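Local coordinates for regulatory protein RecX (Lactobacillus salivarius, PDB 3E3V) that probably modulates the activity of the recombinase RecA, at residues V88-L93 / I102-L107. Residues are numbered along the deposited sequence; the frame is centred on the assembly and turned at random.
Sequences VIKLNL and IAEDAL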
ATOM      1  N   VAL A  88       1.757   0.965  -7.583  1.00 18.93           N
ATOM      2  CA  VAL A  88       1.990   2.104  -6.707  1.00 18.73           C
ATOM      3  C   VAL A  88       1.708   1.678  -5.268  1.00 17.40           C
ATOM      4  O   VAL A  88       2.417   2.065  -4.339  1.00 19.57           O
ATOM      5  CB  VAL A  88       1.107   3.322  -7.103  1.00 17.09           C
ATOM      6  CG1 VAL A  88       1.253   4.436  -6.068  1.00 14.01           C
ATOM      7  CG2 VAL A  88       1.560   3.861  -8.477  1.00 16.30           C
ATOM      8  N   ILE A  89       0.682   0.863  -5.079  1.00 18.76           N
ATOM      9  CA  ILE A  89       0.354   0.389  -3.736  1.00 19.24           C
ATOM     10  C   ILE A  89       1.577  -0.345  -3.184  1.00 21.05           C
ATOM     11  O   ILE A  89       1.942  -0.190  -2.020  1.00 18.78           O
ATOM     12  CB  ILE A  89      -0.881  -0.556  -3.774  1.00 19.13           C
ATOM     13  CG1 ILE A  89      -2.132   0.264  -4.139  1.00 17.43           C
ATOM     14  CG2 ILE A  89      -1.077  -1.244  -2.424  1.00 21.36           C
ATOM     15  CD1 ILE A  89      -3.364  -0.565  -4.508  1.00 16.47           C
ATOM     16  N   LYS A  90       2.229  -1.117  -4.048  1.00 23.54           N
ATOM     17  CA  LYS A  90       3.398  -1.887  -3.660  1.00 26.69           C
ATOM     18  C   LYS A  90       4.597  -1.026  -3.275  1.00 27.51           C
ATOM     19  O   LYS A  90       5.256  -1.297  -2.275  1.00 28.74           O
ATOM     20  CB  LYS A  90       3.803  -2.860  -4.781  1.00 27.93           C
ATOM     21  CG  LYS A  90       4.933  -3.824  -4.367  1.00 34.76           C
ATOM     22  CD  LYS A  90       5.470  -4.656  -5.546  1.00 34.27           C
ATOM     23  CE  LYS A  90       6.613  -5.569  -5.103  1.00 38.95           C
ATOM     24  NZ  LYS A  90       7.718  -4.808  -4.421  1.00 39.58           N
ATOM     25  N   LEU A  91       4.896  -0.001  -4.067  1.00 26.96           N
ATOM     26  CA  LEU A  91       6.020   0.854  -3.736  1.00 26.53           C
ATOM     27  C   LEU A  91       5.710   1.648  -2.472  1.00 23.94           C
ATOM     28  O   LEU A  91       6.620   2.018  -1.739  1.00 23.46           O
ATOM     29  CB  LEU A  91       6.380   1.784  -4.906  1.00 30.05           C
ATOM     30  CG  LEU A  91       5.549   3.004  -5.299  1.00 30.63           C
ATOM     31  CD1 LEU A  91       5.813   4.174  -4.347  1.00 31.80           C
ATOM     32  CD2 LEU A  91       5.938   3.408  -6.722  1.00 33.52           C
ATOM     33  N   ASN A  92       4.434   1.913  -2.200  1.00 24.06           N
ATOM     34  CA  ASN A  92       4.094   2.635  -0.971  1.00 22.01           C
ATOM     35  C   ASN A  92       4.415   1.699   0.192  1.00 20.81           C
ATOM     36  O   ASN A  92       4.997   2.109   1.205  1.00 21.76           O
ATOM     37  CB  ASN A  92       2.612   3.041  -0.942  1.00 23.79           C
ATOM     38  CG  ASN A  92       2.302   4.177  -1.900  1.00 26.28           C
ATOM     39  OD1 ASN A  92       3.179   4.942  -2.264  1.00 26.91           O
ATOM     40  ND2 ASN A  92       1.049   4.290  -2.301  1.00 31.09           N
ATOM     41  N   LEU A  93       4.039   0.435   0.034  1.00 21.93           N
ATOM     42  CA  LEU A  93       4.321  -0.584   1.042  1.00 22.50           C
ATOM     43  C   LEU A  93       5.835  -0.724   1.243  1.00 23.69           C
ATOM     44  O   LEU A  93       6.306  -0.829   2.380  1.00 24.50           O
ATOM     45  CB  LEU A  93       3.722  -1.930   0.612  1.00 19.44           C
ATOM     46  CG  LEU A  93       2.191  -1.991   0.722  1.00 22.53           C
ATOM     47  CD1 LEU A  93       1.633  -3.188  -0.035  1.00 21.43           C
ATOM     48  CD2 LEU A  93       1.824  -2.060   2.192  1.00 22.19           C
ATOM     49  N   ILE A 102       5.739 -10.001   1.438  1.00 34.44           N
ATOM     50  CA  ILE A 102       4.537  -9.678   2.193  1.00 31.41           C
ATOM     51  C   ILE A 102       3.600  -8.768   1.401  1.00 30.30           C
ATOM     52  O   ILE A 102       2.384  -8.935   1.442  1.00 29.64           O
ATOM     53  CB  ILE A 102       4.904  -9.032   3.537  1.00 30.58           C
ATOM     54  CG1 ILE A 102       5.528 -10.101   4.441  1.00 31.11           C
ATOM     55  CG2 ILE A 102       3.671  -8.403   4.182  1.00 28.16           C
ATOM     56  CD1 ILE A 102       5.976  -9.593   5.788  1.00 31.59           C
ATOM     57  N   ALA A 103       4.171  -7.809   0.677  1.00 29.50           N
ATOM     58  CA  ALA A 103       3.381  -6.895  -0.142  1.00 30.24           C
ATOM     59  C   ALA A 103       2.651  -7.688  -1.235  1.00 30.06           C
ATOM     60  O   ALA A 103       1.450  -7.518  -1.456  1.00 27.05           O
ATOM     61  CB  ALA A 103       4.294  -5.840  -0.776  1.00 28.07           C
ATOM     62  N   GLU A 104       3.393  -8.562  -1.906  1.00 32.65           N
ATOM     63  CA  GLU A 104       2.845  -9.383  -2.978  1.00 34.70           C
ATOM     64  C   GLU A 104       1.697 -10.273  -2.508  1.00 34.19           C
ATOM     65  O   GLU A 104       0.695 -10.414  -3.203  1.00 35.02           O
ATOM     66  CB  GLU A 104       3.974 -10.207  -3.602  1.00 38.59           C
ATOM     67  CG  GLU A 104       4.910  -9.347  -4.440  1.00 44.31           C
ATOM     68  CD  GLU A 104       6.201 -10.049  -4.828  1.00 49.55           C
ATOM     69  OE1 GLU A 104       6.139 -11.205  -5.307  1.00 51.30           O
ATOM     70  OE2 GLU A 104       7.280  -9.429  -4.669  1.00 50.63           O
ATOM     71  N   ASP A 105       1.834 -10.868  -1.329  1.00 33.16           N
ATOM     72  CA  ASP A 105       0.764 -11.700  -0.792  1.00 31.73           C
ATOM     73  C   ASP A 105      -0.466 -10.839  -0.555  1.00 29.66           C
ATOM     74  O   ASP A 105      -1.587 -11.214  -0.894  1.00 29.12           O
ATOM     75  CB  ASP A 105       1.167 -12.327   0.540  1.00 34.77           C
ATOM     76  CG  ASP A 105       2.071 -13.527   0.373  1.00 39.77           C
ATOM     77  OD1 ASP A 105       2.181 -14.048  -0.762  1.00 41.63           O
ATOM     78  OD2 ASP A 105       2.661 -13.955   1.388  1.00 43.45           O
ATOM     79  N   ALA A 106      -0.244  -9.675   0.039  1.00 26.39           N
ATOM     80  CA  ALA A 106      -1.325  -8.768   0.343  1.00 24.65           C
ATOM     81  C   ALA A 106      -2.047  -8.253  -0.896  1.00 23.50           C
ATOM     82  O   ALA A 106      -3.276  -8.108  -0.897  1.00 22.58           O
ATOM     83  CB  ALA A 106      -0.796  -7.605   1.173  1.00 24.77           C
ATOM     84  N   LEU A 107      -1.291  -7.984  -1.956  1.00 23.86           N
ATOM     85  CA  LEU A 107      -1.877  -7.455  -3.183  1.00 24.35           C
ATOM     86  C   LEU A 107      -2.805  -8.430  -3.875  1.00 26.09           C
ATOM     87  O   LEU A 107      -3.588  -8.053  -4.747  1.00 27.26           O
ATOM     88  CB  LEU A 107      -0.765  -6.966  -4.124  1.00 24.63           C
ATOM     89  CG  LEU A 107      -0.324  -5.540  -3.745  1.00 24.87           C
ATOM     90  CD1 LEU A 107       1.017  -5.173  -4.387  1.00 26.70           C
ATOM     91  CD2 LEU A 107      -1.437  -4.574  -4.178  1.00 22.51           C
TER
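Ala103 sets its methyl against Leu93 and Lys90, where helix 86-94 packs on helix 100-107 within the second of the three tandem three-helix domains of RecX. The short segments run roughly antiparallel, 142° between their directions, and no hydrogen bond joins them; the contact is made by side chains. Ala103 CB lies 3.8 Å from Leu93 CD1, and, consistent with the small size of the residue, Ala103 CA is 6.1 Å from Lys90 CA, the nearest such pair between the segments. Ile98, in the loop joining the two helices, touches both Ala103 and Leu93, while Tyr74 of helix 67-81 also lies against Leu93, which ties this pair into the three-helix core. One residue on, Glu104 reaches out along the more open flank, its chain extended beyond CG, and brings OE2 to 3.9 Å from Lys90 CE. Lys90 NZ and Glu104 OE2 stay 4.6 Å apart; the Lys90 chain, extended as far as CE, turns at chi4 (-54°), and NZ forms its salt bridge with Asp100, at the start of helix 100-107. An alanine in place of Lys90 would probably leave Asp100 without its cationic mate and open a gap beside Ala103 and Glu104 where the aliphatic chain now lies. Ala106 touches Ala71 of helix 67-81. Farther along, the side chain of Leu107 crosses that of Lys90 at about a right angle and forks over helix 86-94: CD2 rests 3.8 Å from Ile89 CG2, while CD1 presses on Lys90 CB at 3.6 Å.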